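Local coordinates for putative endonuclease/exonuclease/phosphatase family protein (Bacteroides vulgatus ATCC 8482, PDB 3G6S) that belongs to the endonuclease/exonuclease/phosphatase family and probably cleaves phosphodiester bonds, perhaps as a nuclease acting on RNA or DNA, at residues Leu98-Asp103 and Met108-Val113; Ala146-Ala151 and Ala178-Glu183; Leu153-Ile158 and Thr186-Val191. All coordinates share one frame; numbering follows the deposited sequence.

Contact 1 (Leu98-Asp103 and Met108-Val113)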
ATOM      1  N   LEU A  98       9.242  -1.100  11.348  1.00 35.73           N
ATOM      2  CA  LEU A  98       8.207  -0.775  12.319  1.00 39.47           C
ATOM      3  C   LEU A  98       8.575  -1.432  13.647  1.00 42.08           C
ATOM      4  O   LEU A  98       8.136  -2.541  13.962  1.00 43.15           O
ATOM      5  CB  LEU A  98       6.833  -1.268  11.830  1.00 32.75           C
ATOM      6  CG  LEU A  98       6.351  -0.741  10.461  1.00 34.16           C
ATOM      7  CD1 LEU A  98       4.903  -1.177  10.210  1.00 24.76           C
ATOM      8  CD2 LEU A  98       6.441   0.783  10.426  1.00 20.14           C
ATOM      9  N   ALA A  99       9.408  -0.732  14.412  1.00 44.00           N
ATOM     10  CA  ALA A  99       9.881  -1.208  15.703  1.00 46.52           C
ATOM     11  C   ALA A  99      10.400  -0.042  16.535  1.00 41.14           C
ATOM     12  O   ALA A  99      10.353   1.105  16.104  1.00 47.18           O
ATOM     13  CB  ALA A  99      10.989  -2.247  15.502  1.00 49.61           C
ATOM     14  N   GLU A 100      10.895  -0.350  17.727  1.00 49.63           N
ATOM     15  CA  GLU A 100      11.418   0.654  18.638  1.00 47.32           C
ATOM     16  C   GLU A 100      12.556   1.443  17.994  1.00 49.80           C
ATOM     17  O   GLU A 100      12.807   2.594  18.349  1.00 48.31           O
ATOM     18  CB  GLU A 100      11.883  -0.024  19.926  1.00 51.30           C
ATOM     19  CG  GLU A 100      10.757  -0.767  20.666  1.00 65.56           C
ATOM     20  CD  GLU A 100      10.298  -2.059  19.971  1.00 70.78           C
ATOM     21  OE1 GLU A 100       9.228  -2.587  20.344  1.00 64.18           O
ATOM     22  OE2 GLU A 100      11.006  -2.560  19.070  1.00 80.78           O
ATOM     23  N   ASN A 101      13.238   0.814  17.043  1.00 50.07           N
ATOM     24  CA  ASN A 101      14.328   1.456  16.315  1.00 47.88           C
ATOM     25  C   ASN A 101      14.156   1.185  14.825  1.00 51.48           C
ATOM     26  O   ASN A 101      14.620   0.169  14.311  1.00 45.86           O
ATOM     27  CB  ASN A 101      15.681   0.914  16.757  1.00 54.38           C
ATOM     28  CG  ASN A 101      16.828   1.607  16.050  1.00 59.31           C
ATOM     29  OD1 ASN A 101      17.965   1.130  16.055  1.00 65.35           O
ATOM     30  ND2 ASN A 101      16.535   2.754  15.439  1.00 55.11           N
ATOM     31  N   PRO A 102      13.494   2.102  14.108  1.00 54.21           N
ATOM     32  CA  PRO A 102      13.266   1.937  12.671  1.00 52.43           C
ATOM     33  C   PRO A 102      14.520   1.823  11.807  1.00 53.73           C
ATOM     34  O   PRO A 102      14.424   1.537  10.613  1.00 55.28           O
ATOM     35  CB  PRO A 102      12.420   3.160  12.317  1.00 57.64           C
ATOM     36  CG  PRO A 102      12.890   4.187  13.300  1.00 57.91           C
ATOM     37  CD  PRO A 102      12.958   3.390  14.578  1.00 47.71           C
ATOM     38  N   ASP A 103      15.693   2.029  12.398  1.00 57.50           N
ATOM     39  CA  ASP A 103      16.940   1.949  11.636  1.00 59.76           C
ATOM     40  C   ASP A 103      17.623   0.591  11.770  1.00 54.36           C
ATOM     41  O   ASP A 103      18.581   0.305  11.059  1.00 52.59           O
ATOM     42  CB  ASP A 103      17.904   3.060  12.072  1.00 64.98           C
ATOM     43  CG  ASP A 103      17.452   4.441  11.623  1.00 71.78           C
ATOM     44  OD1 ASP A 103      18.089   5.439  12.039  1.00 73.41           O
ATOM     45  OD2 ASP A 103      16.468   4.533  10.850  1.00 67.54           O
HETATM   46  N   MSE A 108      12.280  -6.727  14.842  1.00 42.02           N
HETATM   47  CA  MSE A 108      10.849  -6.811  15.103  1.00 44.74           C
HETATM   48  C   MSE A 108      10.487  -5.760  16.143  1.00 46.81           C
HETATM   49  O   MSE A 108      11.367  -5.064  16.649  1.00 44.02           O
HETATM   50  CB  MSE A 108      10.475  -8.201  15.608  1.00 55.02           C
HETATM   51  CG  MSE A 108      10.346  -9.239  14.509  1.00 61.81           C
HETATM   52 SE   MSE A 108       9.657 -10.930  15.180  1.00 99.52          SE
HETATM   53  CE  MSE A 108       7.966 -10.325  15.854  1.00 73.16           C
ATOM     54  N   GLY A 109       9.203  -5.633  16.462  1.00 34.97           N
ATOM     55  CA  GLY A 109       8.817  -4.635  17.440  1.00 45.49           C
ATOM     56  C   GLY A 109       7.557  -4.911  18.234  1.00 46.35           C
ATOM     57  O   GLY A 109       6.544  -5.324  17.678  1.00 44.36           O
ATOM     58  N   TRP A 110       7.625  -4.690  19.544  1.00 40.56           N
ATOM     59  CA  TRP A 110       6.473  -4.881  20.414  1.00 44.20           C
ATOM     60  C   TRP A 110       5.774  -6.234  20.239  1.00 40.72           C
ATOM     61  O   TRP A 110       6.421  -7.263  20.070  1.00 43.93           O
ATOM     62  CB  TRP A 110       5.486  -3.742  20.158  1.00 51.31           C
ATOM     63  CG  TRP A 110       6.129  -2.391  20.201  1.00 55.85           C
ATOM     64  CD1 TRP A 110       6.523  -1.706  21.317  1.00 57.88           C
ATOM     65  CD2 TRP A 110       6.489  -1.570  19.078  1.00 62.37           C
ATOM     66  NE1 TRP A 110       7.105  -0.510  20.961  1.00 52.17           N
ATOM     67  CE2 TRP A 110       7.095  -0.400  19.593  1.00 60.11           C
ATOM     68  CE3 TRP A 110       6.353  -1.706  17.688  1.00 60.70           C
ATOM     69  CZ2 TRP A 110       7.574   0.627  18.765  1.00 58.19           C
ATOM     70  CZ3 TRP A 110       6.830  -0.684  16.863  1.00 57.57           C
ATOM     71  CH2 TRP A 110       7.429   0.467  17.408  1.00 61.14           C
ATOM     72  N   ASP A 111       4.444  -6.210  20.278  1.00 43.16           N
ATOM     73  CA  ASP A 111       3.604  -7.399  20.136  1.00 44.52           C
ATOM     74  C   ASP A 111       3.853  -8.168  18.843  1.00 46.07           C
ATOM     75  O   ASP A 111       3.403  -9.303  18.698  1.00 52.09           O
ATOM     76  CB  ASP A 111       2.129  -6.998  20.165  1.00 52.74           C
ATOM     77  CG  ASP A 111       1.711  -6.403  21.479  1.00 60.37           C
ATOM     78  OD1 ASP A 111       2.523  -5.677  22.089  1.00 80.16           O
ATOM     79  OD2 ASP A 111       0.559  -6.643  21.899  1.00 68.03           O
ATOM     80  N   ALA A 112       4.547  -7.536  17.905  1.00 49.11           N
ATOM     81  CA  ALA A 112       4.833  -8.131  16.601  1.00 50.75           C
ATOM     82  C   ALA A 112       5.079  -9.640  16.605  1.00 52.83           C
ATOM     83  O   ALA A 112       5.615 -10.201  17.562  1.00 54.54           O
ATOM     84  CB  ALA A 112       6.014  -7.418  15.955  1.00 40.92           C
ATOM     85  N   VAL A 113       4.669 -10.286  15.517  1.00 50.63           N
ATOM     86  CA  VAL A 113       4.846 -11.721  15.347  1.00 52.54           C
ATOM     87  C   VAL A 113       5.748 -11.964  14.139  1.00 54.09           C
ATOM     88  O   VAL A 113       6.385 -13.012  14.024  1.00 54.08           O
ATOM     89  CB  VAL A 113       3.486 -12.428  15.131  1.00 53.97           C
ATOM     90  CG1 VAL A 113       3.703 -13.839  14.626  1.00 59.26           C
ATOM     91  CG2 VAL A 113       2.717 -12.468  16.439  1.00 52.44           C
TER
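The backbones of Ala99 and Gly109 meet at a CA to CA distance of 4.0 Å, and the touching ends, Leu98-Glu100 and Met108-Trp110, run 64° apart. Neither segment is a strand here; both belong to the loop joining strands 88-97 and 117-125. Lacking a side chain, Gly109 can sit this close to Ala99.

The main side-chain pair is Glu100 with Trp110. The Glu100 chain bends at chi2, which turns the carboxylate back over one face of the indole. There Glu100 OE1 lies 3.0 Å from Trp110 CD1 and at much the same distance from the other atoms of the five-membered ring. Carboxylate and ring planes are inclined by 49°, so this is neither a stack nor a flat overlay. Glu100 OE1 is at the same time the acceptor for Trp110 N, 2.8 Å away, through the lone pair on the side of OE2; at 132° the bond is distinctly bent. Glu100 OE2 rests 3.4 Å from Gly109 CA.

Trp110 follows Gly109 in a type II' turn that ends at Ala112, and its positive phi fits that place. Its indole also touches Ala146 and Gln149 of helix 144-161. With an alanine in its place, the N-H bond to Glu100 would remain, but the carboxylate would lose the ring beneath it and a gap would probably open toward Ala146 and Gln149.

Glu100 OE1 is thus held by the bond from Trp110 N; its place over the indole face is a close packing contact that probably adds little attraction, since both are electron-rich.

Contact 2 (Ala146-Ala151 and Ala178-Glu183)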
ATOM      1  N   ALA A 146       2.070  -3.183  18.689  1.00 29.14           N
ATOM      2  CA  ALA A 146       2.914  -2.921  17.525  1.00 32.04           C
ATOM      3  C   ALA A 146       2.155  -2.093  16.496  1.00 30.59           C
ATOM      4  O   ALA A 146       2.711  -1.163  15.903  1.00 21.92           O
ATOM      5  CB  ALA A 146       3.379  -4.225  16.899  1.00 16.94           C
ATOM      6  N   ARG A 147       0.884  -2.425  16.288  1.00 28.03           N
ATOM      7  CA  ARG A 147       0.087  -1.682  15.325  1.00 32.11           C
ATOM      8  C   ARG A 147      -0.082  -0.224  15.724  1.00 33.60           C
ATOM      9  O   ARG A 147       0.061   0.672  14.884  1.00 34.85           O
ATOM     10  CB  ARG A 147      -1.287  -2.322  15.132  1.00 32.76           C
ATOM     11  CG  ARG A 147      -1.283  -3.467  14.144  1.00 28.08           C
ATOM     12  CD  ARG A 147      -2.688  -3.777  13.689  1.00 31.02           C
ATOM     13  NE  ARG A 147      -3.572  -4.168  14.786  1.00 36.38           N
ATOM     14  CZ  ARG A 147      -3.540  -5.353  15.390  1.00 37.13           C
ATOM     15  NH1 ARG A 147      -2.667  -6.276  15.012  1.00 22.67           N
ATOM     16  NH2 ARG A 147      -4.400  -5.621  16.364  1.00 39.58           N
ATOM     17  N   ARG A 148      -0.381   0.018  16.998  1.00 27.34           N
ATOM     18  CA  ARG A 148      -0.564   1.383  17.468  1.00 32.21           C
ATOM     19  C   ARG A 148       0.730   2.169  17.309  1.00 37.00           C
ATOM     20  O   ARG A 148       0.709   3.341  16.929  1.00 36.79           O
ATOM     21  CB  ARG A 148      -0.988   1.412  18.937  1.00 43.86           C
ATOM     22  CG  ARG A 148      -1.065   2.837  19.486  1.00 52.99           C
ATOM     23  CD  ARG A 148      -1.212   2.901  21.004  1.00 61.50           C
ATOM     24  NE  ARG A 148      -2.585   2.719  21.471  1.00 69.80           N
ATOM     25  CZ  ARG A 148      -2.994   3.044  22.698  1.00 83.03           C
ATOM     26  NH1 ARG A 148      -2.130   3.561  23.564  1.00 83.20           N
ATOM     27  NH2 ARG A 148      -4.258   2.854  23.068  1.00 83.07           N
ATOM     28  N   GLN A 149       1.855   1.521  17.599  1.00 32.47           N
ATOM     29  CA  GLN A 149       3.151   2.175  17.489  1.00 34.62           C
ATOM     30  C   GLN A 149       3.544   2.422  16.045  1.00 35.21           C
ATOM     31  O   GLN A 149       4.110   3.469  15.719  1.00 31.46           O
ATOM     32  CB  GLN A 149       4.241   1.346  18.184  1.00 39.57           C
ATOM     33  CG  GLN A 149       4.156   1.352  19.701  1.00 44.26           C
ATOM     34  CD  GLN A 149       4.002   2.758  20.266  1.00 51.64           C
ATOM     35  OE1 GLN A 149       4.746   3.672  19.901  1.00 51.42           O
ATOM     36  NE2 GLN A 149       3.032   2.936  21.159  1.00 51.87           N
ATOM     37  N   SER A 150       3.255   1.453  15.183  1.00 33.90           N
ATOM     38  CA  SER A 150       3.578   1.572  13.760  1.00 32.97           C
ATOM     39  C   SER A 150       2.891   2.792  13.147  1.00 36.00           C
ATOM     40  O   SER A 150       3.474   3.493  12.316  1.00 27.10           O
ATOM     41  CB  SER A 150       3.142   0.310  13.010  1.00 35.78           C
ATOM     42  OG  SER A 150       3.965  -0.786  13.353  1.00 37.01           O
ATOM     43  N   ALA A 151       1.651   3.037  13.572  1.00 24.39           N
ATOM     44  CA  ALA A 151       0.874   4.164  13.084  1.00 25.08           C
ATOM     45  C   ALA A 151       1.495   5.489  13.522  1.00 27.29           C
ATOM     46  O   ALA A 151       1.708   6.386  12.708  1.00 27.60           O
ATOM     47  CB  ALA A 151      -0.551   4.057  13.584  1.00 27.96           C
ATOM     48  N   ALA A 178     -12.900  -0.702  12.727  1.00 41.57           N
ATOM     49  CA  ALA A 178     -13.321  -0.835  14.119  1.00 43.86           C
ATOM     50  C   ALA A 178     -12.143  -1.081  15.066  1.00 39.63           C
ATOM     51  O   ALA A 178     -12.323  -1.131  16.278  1.00 42.04           O
ATOM     52  CB  ALA A 178     -14.341  -1.967  14.249  1.00 34.55           C
ATOM     53  N   SER A 179     -10.943  -1.240  14.520  1.00 34.50           N
ATOM     54  CA  SER A 179      -9.779  -1.483  15.357  1.00 35.87           C
ATOM     55  C   SER A 179      -9.317  -0.189  16.000  1.00 39.95           C
ATOM     56  O   SER A 179      -9.833   0.889  15.695  1.00 43.27           O
ATOM     57  CB  SER A 179      -8.635  -2.069  14.529  1.00 39.67           C
ATOM     58  OG  SER A 179      -8.190  -1.160  13.543  1.00 38.67           O
ATOM     59  N   ASP A 180      -8.334  -0.297  16.887  1.00 39.30           N
ATOM     60  CA  ASP A 180      -7.804   0.879  17.550  1.00 40.94           C
ATOM     61  C   ASP A 180      -6.721   1.503  16.680  1.00 39.40           C
ATOM     62  O   ASP A 180      -6.580   2.719  16.633  1.00 45.49           O
ATOM     63  CB  ASP A 180      -7.234   0.521  18.929  1.00 48.17           C
ATOM     64  CG  ASP A 180      -5.725   0.417  18.928  1.00 66.95           C
ATOM     65  OD1 ASP A 180      -5.188  -0.624  18.475  1.00 73.90           O
ATOM     66  OD2 ASP A 180      -5.065   1.389  19.371  1.00 68.74           O
ATOM     67  N   ALA A 181      -5.951   0.674  15.986  1.00 35.94           N
ATOM     68  CA  ALA A 181      -4.900   1.205  15.126  1.00 34.58           C
ATOM     69  C   ALA A 181      -5.539   2.143  14.106  1.00 32.01           C
ATOM     70  O   ALA A 181      -4.990   3.191  13.780  1.00 36.66           O
ATOM     71  CB  ALA A 181      -4.153   0.072  14.415  1.00 22.86           C
ATOM     72  N   TYR A 182      -6.704   1.767  13.600  1.00 33.54           N
ATOM     73  CA  TYR A 182      -7.378   2.614  12.636  1.00 36.91           C
ATOM     74  C   TYR A 182      -7.735   3.930  13.296  1.00 40.84           C
ATOM     75  O   TYR A 182      -7.707   4.987  12.663  1.00 43.48           O
ATOM     76  CB  TYR A 182      -8.645   1.941  12.124  1.00 22.20           C
ATOM     77  CG  TYR A 182      -9.475   2.819  11.223  1.00 27.35           C
ATOM     78  CD1 TYR A 182     -10.370   3.759  11.754  1.00 26.55           C
ATOM     79  CD2 TYR A 182      -9.409   2.682   9.841  1.00 32.15           C
ATOM     80  CE1 TYR A 182     -11.182   4.525  10.929  1.00 22.53           C
ATOM     81  CE2 TYR A 182     -10.216   3.447   9.008  1.00 29.47           C
ATOM     82  CZ  TYR A 182     -11.098   4.355   9.553  1.00 29.10           C
ATOM     83  OH  TYR A 182     -11.926   5.057   8.711  1.00 35.61           O
ATOM     84  N   GLU A 183      -8.073   3.862  14.577  1.00 37.41           N
ATOM     85  CA  GLU A 183      -8.457   5.052  15.313  1.00 38.34           C
ATOM     86  C   GLU A 183      -7.259   5.940  15.662  1.00 33.02           C
ATOM     87  O   GLU A 183      -7.396   7.159  15.726  1.00 31.23           O
ATOM     88  CB  GLU A 183      -9.213   4.640  16.575  1.00 39.20           C
ATOM     89  CG  GLU A 183     -10.000   5.757  17.218  1.00 51.20           C
ATOM     90  CD  GLU A 183      -9.577   5.993  18.651  1.00 58.73           C
ATOM     91  OE1 GLU A 183     -10.210   6.825  19.339  1.00 68.25           O
ATOM     92  OE2 GLU A 183      -8.603   5.344  19.091  1.00 61.31           O
TER
HETATM   93  O   HOH W   1      -5.621  -2.612  16.352  1.00 22.27           O
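Arg147 and Ala181 form the apolar part of this helix-to-helix contact, with Arg147 CB 3.8 Å from Ala181 CB. The small alanine allows a close approach: the CA atoms of Arg148 and Ala181 are 4.9 Å apart.

Beside this pair, Asp180 deals with two arginines, one through each carboxylate oxygen. Asp180 OD2 lies at the edge of the Arg148 guanidinium, in its plane, and makes a salt bridge with Arg148 NE at 3.5 Å, a rather long separation. The two side chains cross nearly at right angles, and their flat groups are turned 49° against each other. With CG anti to the backbone N (chi1 175°) and a bend at chi3, Arg148 carries its NE toward the aspartate. Asp180 OD1 instead accepts from a water 2.9 Å away. That water in turn accepts from Arg147 NE at 3.0 Å, arriving at the edge of the guanidinium, and so relays a link that the two charged groups do not make directly.

Further out, Arg147 is held by a second bond, from NH1 to the carbonyl oxygen of Asp140. Ser179, the N-cap of helix 180-186, has its OG accept from Tyr182 N at 3.3 Å (155°) and also bond Thr176 O, which probably helps to fix the helix start on which Asp180 sits. An aspartate just inside a helix start would be expected to interact favourably with the helix dipole.

Helix 144-161 connects the parallel, adjacent strands 131-138 and 167-172, a beta-alpha-beta crossover. Packing of the next helix, 180-186, against it belongs to the helical layer outside the sheets of the DNase I-like alpha/beta sandwich.

Contact 3 (Leu153-Ile158 and Thr186-Val191)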
ATOM      1  N   LEU A 153       4.489   5.968  14.450  1.00 28.81           N
ATOM      2  CA  LEU A 153       5.804   6.057  13.844  1.00 22.36           C
ATOM      3  C   LEU A 153       5.712   6.636  12.436  1.00 28.55           C
ATOM      4  O   LEU A 153       6.502   7.501  12.056  1.00 28.77           O
ATOM      5  CB  LEU A 153       6.447   4.670  13.809  1.00 28.65           C
ATOM      6  CG  LEU A 153       7.724   4.476  12.986  1.00 31.24           C
ATOM      7  CD1 LEU A 153       8.828   5.387  13.492  1.00 32.87           C
ATOM      8  CD2 LEU A 153       8.144   3.020  13.070  1.00 36.01           C
ATOM      9  N   ILE A 154       4.738   6.168  11.665  1.00 30.91           N
ATOM     10  CA  ILE A 154       4.553   6.656  10.306  1.00 31.00           C
ATOM     11  C   ILE A 154       4.240   8.148  10.314  1.00 27.93           C
ATOM     12  O   ILE A 154       4.816   8.910   9.537  1.00 25.86           O
ATOM     13  CB  ILE A 154       3.426   5.869   9.597  1.00 35.75           C
ATOM     14  CG1 ILE A 154       3.899   4.438   9.343  1.00 31.91           C
ATOM     15  CG2 ILE A 154       3.031   6.553   8.279  1.00 34.63           C
ATOM     16  CD1 ILE A 154       2.808   3.494   8.875  1.00 35.13           C
ATOM     17  N   ILE A 155       3.342   8.567  11.199  1.00 24.09           N
ATOM     18  CA  ILE A 155       3.002   9.980  11.285  1.00 26.14           C
ATOM     19  C   ILE A 155       4.249  10.816  11.541  1.00 26.37           C
ATOM     20  O   ILE A 155       4.470  11.824  10.869  1.00 38.32           O
ATOM     21  CB  ILE A 155       1.962  10.263  12.398  1.00 21.04           C
ATOM     22  CG1 ILE A 155       0.617   9.626  12.030  1.00 18.00           C
ATOM     23  CG2 ILE A 155       1.791  11.763  12.586  1.00 24.43           C
ATOM     24  CD1 ILE A 155      -0.524   9.985  12.964  1.00  8.35           C
ATOM     25  N   ARG A 156       5.079  10.395  12.490  1.00 29.25           N
ATOM     26  CA  ARG A 156       6.308  11.134  12.793  1.00 36.16           C
ATOM     27  C   ARG A 156       7.282  11.205  11.615  1.00 34.98           C
ATOM     28  O   ARG A 156       8.051  12.157  11.504  1.00 37.93           O
ATOM     29  CB  ARG A 156       7.025  10.516  13.996  1.00 40.32           C
ATOM     30  CG  ARG A 156       6.227  10.555  15.285  1.00 44.51           C
ATOM     31  CD  ARG A 156       7.161  10.452  16.474  1.00 50.49           C
ATOM     32  NE  ARG A 156       7.943   9.218  16.463  1.00 59.90           N
ATOM     33  CZ  ARG A 156       7.475   8.031  16.845  1.00 60.64           C
ATOM     34  NH1 ARG A 156       6.223   7.918  17.273  1.00 48.90           N
ATOM     35  NH2 ARG A 156       8.261   6.962  16.803  1.00 57.25           N
ATOM     36  N   LYS A 157       7.248  10.197  10.746  1.00 34.89           N
ATOM     37  CA  LYS A 157       8.132  10.161   9.586  1.00 36.92           C
ATOM     38  C   LYS A 157       7.593  11.048   8.467  1.00 37.30           C
ATOM     39  O   LYS A 157       8.363  11.601   7.684  1.00 32.01           O
ATOM     40  CB  LYS A 157       8.281   8.730   9.078  1.00 40.11           C
ATOM     41  CG  LYS A 157       8.760   7.750  10.148  1.00 57.92           C
ATOM     42  CD  LYS A 157      10.208   7.996  10.577  1.00 59.76           C
ATOM     43  CE  LYS A 157      11.184   7.633   9.463  1.00 65.94           C
ATOM     44  NZ  LYS A 157      12.601   7.676   9.908  1.00 60.89           N
ATOM     45  N   ILE A 158       6.270  11.177   8.386  1.00 31.78           N
ATOM     46  CA  ILE A 158       5.674  12.021   7.366  1.00 24.25           C
ATOM     47  C   ILE A 158       5.974  13.473   7.708  1.00 30.72           C
ATOM     48  O   ILE A 158       6.286  14.268   6.819  1.00 36.56           O
ATOM     49  CB  ILE A 158       4.147  11.839   7.275  1.00 22.29           C
ATOM     50  CG1 ILE A 158       3.813  10.497   6.625  1.00 20.76           C
ATOM     51  CG2 ILE A 158       3.537  12.976   6.469  1.00 11.43           C
ATOM     52  CD1 ILE A 158       2.307  10.131   6.723  1.00 23.16           C
ATOM     53  N   THR A 186      -6.485   7.927  12.579  1.00 36.13           N
ATOM     54  CA  THR A 186      -7.664   8.668  12.169  1.00 33.87           C
ATOM     55  C   THR A 186      -7.981   9.791  13.159  1.00 38.22           C
ATOM     56  O   THR A 186      -8.517  10.828  12.770  1.00 37.44           O
ATOM     57  CB  THR A 186      -8.874   7.707  12.059  1.00 38.39           C
ATOM     58  OG1 THR A 186      -8.700   6.868  10.914  1.00 52.09           O
ATOM     59  CG2 THR A 186     -10.185   8.461  11.921  1.00 58.25           C
ATOM     60  N   THR A 187      -7.635   9.599  14.430  1.00 30.99           N
ATOM     61  CA  THR A 187      -7.936  10.604  15.445  1.00 38.34           C
ATOM     62  C   THR A 187      -6.703  11.206  16.107  1.00 39.73           C
ATOM     63  O   THR A 187      -6.707  11.527  17.301  1.00 44.86           O
ATOM     64  CB  THR A 187      -8.851  10.012  16.538  1.00 39.01           C
ATOM     65  OG1 THR A 187      -8.113   9.078  17.343  1.00 26.16           O
ATOM     66  CG2 THR A 187     -10.038   9.312  15.889  1.00 21.25           C
ATOM     67  N   ASN A 188      -5.652  11.367  15.321  1.00 31.96           N
ATOM     68  CA  ASN A 188      -4.407  11.934  15.811  1.00 36.52           C
ATOM     69  C   ASN A 188      -4.340  13.426  15.490  1.00 43.04           C
ATOM     70  O   ASN A 188      -4.968  13.899  14.542  1.00 43.56           O
ATOM     71  CB  ASN A 188      -3.234  11.200  15.168  1.00 34.60           C
ATOM     72  CG  ASN A 188      -1.895  11.657  15.693  1.00 37.41           C
ATOM     73  OD1 ASN A 188      -1.350  12.668  15.253  1.00 35.02           O
ATOM     74  ND2 ASN A 188      -1.355  10.912  16.650  1.00 38.13           N
ATOM     75  N   GLU A 189      -3.585  14.160  16.301  1.00 42.85           N
ATOM     76  CA  GLU A 189      -3.407  15.598  16.124  1.00 39.47           C
ATOM     77  C   GLU A 189      -3.006  15.897  14.672  1.00 37.09           C
ATOM     78  O   GLU A 189      -3.352  16.941  14.126  1.00 28.73           O
ATOM     79  CB  GLU A 189      -2.347  16.078  17.108  1.00 48.40           C
ATOM     80  CG  GLU A 189      -2.123  17.565  17.154  1.00 58.69           C
ATOM     81  CD  GLU A 189      -1.300  17.959  18.365  1.00 74.30           C
ATOM     82  OE1 GLU A 189      -0.192  17.397  18.551  1.00 76.90           O
ATOM     83  OE2 GLU A 189      -1.760  18.830  19.135  1.00 81.65           O
ATOM     84  N   PHE A 190      -2.265  14.976  14.059  1.00 38.43           N
ATOM     85  CA  PHE A 190      -1.864  15.095  12.658  1.00 31.98           C
ATOM     86  C   PHE A 190      -2.984  14.347  11.933  1.00 35.36           C
ATOM     87  O   PHE A 190      -3.045  13.113  11.964  1.00 31.19           O
ATOM     88  CB  PHE A 190      -0.503  14.421  12.440  1.00 31.72           C
ATOM     89  CG  PHE A 190       0.007  14.502  11.025  1.00 31.03           C
ATOM     90  CD1 PHE A 190      -0.380  13.563  10.076  1.00 32.83           C
ATOM     91  CD2 PHE A 190       0.877  15.520  10.640  1.00 31.53           C
ATOM     92  CE1 PHE A 190       0.093  13.637   8.758  1.00 35.32           C
ATOM     93  CE2 PHE A 190       1.359  15.609   9.321  1.00 21.88           C
ATOM     94  CZ  PHE A 190       0.970  14.669   8.381  1.00 32.66           C
ATOM     95  N   VAL A 191      -3.886  15.114  11.323  1.00 32.23           N
ATOM     96  CA  VAL A 191      -5.050  14.581  10.619  1.00 26.89           C
ATOM     97  C   VAL A 191      -4.734  13.732   9.398  1.00 37.43           C
ATOM     98  O   VAL A 191      -3.901  14.088   8.561  1.00 34.75           O
ATOM     99  CB  VAL A 191      -6.014  15.717  10.177  1.00 32.02           C
ATOM    100  CG1 VAL A 191      -7.230  15.126   9.465  1.00 29.27           C
ATOM    101  CG2 VAL A 191      -6.464  16.526  11.387  1.00 24.34           C
TER
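An Asx turn at Asn188 shapes the loop between helix 180-186 and strand 193-194 where it packs on Ile155 and Ile158, one turn apart on helix 144-161. The evidence for the turn is the bond from Phe190 N to Asn188 OD1, 2.8 Å long and nearly straight at 171°, with the donor tilted 18° from the carbonyl plane. This bond occupies the amide oxygen within the loop.

Across the contact, the Ile155 side chain is divided between two partners. Ile155 CD1 meets the Asn188 amide from the opposite direction, 3.5 Å from Asn188 CG and only slightly farther from OD1. Ile155 CG2 goes to the root of the phenylalanine, lying 3.5 Å from Phe190 CB, with ring atom CG at nearly the same distance. The far end of the ring belongs to Ile158, whose CG2 is 3.6 Å from Phe190 CZ and whose side chain runs roughly at right angles to that of the phenylalanine. The same first torsion, with CG2 opposite the backbone N, turns both isoleucine methyls from the helix onto successive parts of Phe190.

The backbones stay well apart, with 7.2 Å between the CA atoms of Ile155 and Phe190; the space is bridged by side chains. Ile158 also touches Ala167 and Val169 of strand 167-172, which ties the patch to the sheet, while Phe190 reaches Lys159 and Thr229.

Between the segments the attraction is probably mainly dispersion, with some exclusion of water, and includes a methyl resting on the amide of Asn188. The polar bond inside the loop steadies the backbone at Phe190 and, with CG anti to its N, probably helps keep the ring turned to the helix.

How the contacts relate
None of the three contacts is fully buried: contact 3 has no exposed touching residue, contacts 1 and 2 have some (Glu100 and Arg148 among them), and contact 1 lies farthest out, about 19 Å between its centre and that of the chain. Contacts 2 and 3 share helix 144-161, facing helix 180-186 and then the loop that follows. Contact 1 packs on the same helix, with Leu98 CB 3.3 Å from Ser150 OG. Chemistry changes along the helix. Contact 2 combines a salt bridge and a water relay with an alanine, contact 3 is mainly apolar, isoleucine methyls on a phenylalanine and an asparagine amide, and contact 1 sets a carboxylate against a backbone N-H and an indole.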